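Local coordinates for DegV family protein (Streptococcus agalactiae, PDB 3LUP), which probably binds long-chain fatty acids such as elaidic acid and may take part in lipid transport or fatty acid metabolism, at residues G266-A269 with T270-E274. Sequence-based numbering, arbitrary orientation.
Sequences GVIA and THLGE. With ELA (Elaidic acid), chain B.
The imidazole of H271 has V267 O near its plane at the CD2 edge and the elaidic acid chain over one face, where C8 stands 3.4 Å above the plane, nearer the ring's margin than its centre. The opposite face carries CG2 of T270, also off-centre. With CG anti to the carbonyl carbon (chi1 -64°), the ring lies back along the helix toward V267, and its NE2 is hydrogen-bonded to T64 OG1, a bond that would help fix the ring's rotation. One turn apart, I268 and L272 meet through CG2 and CD2 at 3.7 Å. Both also reach the lipid: I268 CG2 lies 3.5 Å from elaidic acid C13, and L272 CD1 lies 3.5 Å from C12. Helix 266-272 of this DegV-family fold thus contributes I268, H271 and L272 to the lining of the fatty-acid pocket, while R175 hydrogen-bonds the ligand and also touches H271. Within the helix, G266 O accepts two bonds from T270, the backbone N at 2.9 Å and OG1 at 2.6 Å, arriving from opposite faces of the carbonyl plane. The hydroxyl also bonds Y51 OH, linking the helix to helix 48-57. At the C-terminal end, L272 N bonds I268 O (C=O...N angle 166°) and G273 N bonds A269 O at 2.7 Å; there G273 ends the helix with a positive phi of 88°.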
# COMPACT_ATOMS: atom_id res chain seq x y z
N GLY A 266 10.25 -5.26 1.52
CA GLY A 266 11.00 -4.89 2.72
C GLY A 266 10.49 -3.60 3.32
O GLY A 266 10.59 -3.39 4.53
N VAL A 267 9.92 -2.75 2.48
CA VAL A 267 9.35 -1.48 2.92
C VAL A 267 8.27 -1.72 3.99
O VAL A 267 8.38 -1.20 5.10
CB VAL A 267 8.84 -0.64 1.73
CG1 VAL A 267 8.14 0.60 2.21
CG2 VAL A 267 10.03 -0.26 0.81
N ILE A 268 7.27 -2.54 3.67
CA ILE A 268 6.15 -2.84 4.57
C ILE A 268 6.49 -3.90 5.62
O ILE A 268 6.05 -3.80 6.75
CB ILE A 268 4.86 -3.20 3.79
CG1 ILE A 268 4.46 -2.01 2.90
CG2 ILE A 268 3.73 -3.54 4.73
CD1 ILE A 268 3.48 -2.34 1.78
N ALA A 269 7.30 -4.90 5.27
CA ALA A 269 7.87 -5.82 6.25
C ALA A 269 8.57 -5.07 7.41
O ALA A 269 8.37 -5.39 8.58
CB ALA A 269 8.82 -6.78 5.58
N THR A 270 9.36 -4.05 7.08
CA THR A 270 9.94 -3.16 8.08
C THR A 270 8.95 -2.66 9.14
O THR A 270 9.28 -2.62 10.32
CB THR A 270 10.66 -1.94 7.41
OG1 THR A 270 11.78 -2.40 6.64
CG2 THR A 270 11.17 -0.96 8.46
N HIS A 271 7.74 -2.28 8.73
CA HIS A 271 6.79 -1.69 9.67
C HIS A 271 5.81 -2.70 10.27
O HIS A 271 5.25 -2.49 11.35
CB HIS A 271 6.05 -0.52 9.00
CG HIS A 271 6.97 0.61 8.65
ND1 HIS A 271 7.29 1.62 9.53
CD2 HIS A 271 7.70 0.84 7.53
CE1 HIS A 271 8.14 2.45 8.95
NE2 HIS A 271 8.40 2.01 7.74
N LEU A 272 5.62 -3.81 9.57
CA LEU A 272 4.69 -4.82 10.00
C LEU A 272 5.38 -5.94 10.77
O LEU A 272 4.77 -6.58 11.64
CB LEU A 272 3.93 -5.36 8.78
CG LEU A 272 2.47 -4.97 8.58
CD1 LEU A 272 2.23 -3.46 8.68
CD2 LEU A 272 1.96 -5.54 7.26
N GLY A 273 6.65 -6.17 10.45
CA GLY A 273 7.38 -7.31 10.97
C GLY A 273 7.18 -8.49 10.04
O GLY A 273 6.34 -8.42 9.13
N GLU A 274 7.96 -9.55 10.26
CA GLU A 274 7.75 -10.82 9.59
C GLU A 274 6.58 -11.53 10.27
O GLU A 274 6.27 -11.25 11.43
CB GLU A 274 9.02 -11.68 9.64
CG GLU A 274 8.90 -13.03 8.94
CD GLU A 274 10.23 -13.68 8.66
OE1 GLU A 274 11.26 -13.11 9.07
OE2 GLU A 274 10.27 -14.77 8.02
CA ELA B . 8.55 7.54 5.98
C ELA B . 9.52 8.15 6.99
O ELA B . 10.08 7.47 7.90
C3 ELA B . 9.16 6.47 5.08
C4 ELA B . 8.25 6.13 3.91
C5 ELA B . 7.89 4.63 3.85
C6 ELA B . 6.69 4.30 4.75
C7 ELA B . 6.45 2.83 5.07
C8 ELA B . 5.26 2.70 6.03
C9 ELA B . 4.45 1.44 5.74
C10 ELA B . 3.41 0.94 6.68
C11 ELA B . 3.03 -0.52 6.66
C12 ELA B . 1.53 -0.74 6.62
C13 ELA B . 1.03 -1.31 5.30
C14 ELA B . -0.20 -2.20 5.46
C15 ELA B . -0.57 -2.81 4.10
C16 ELA B . -1.96 -3.45 4.07
C17 ELA B . -2.87 -2.74 3.08
C18 ELA B . -3.80 -3.71 2.34
OXT ELA B . 9.77 9.37 6.92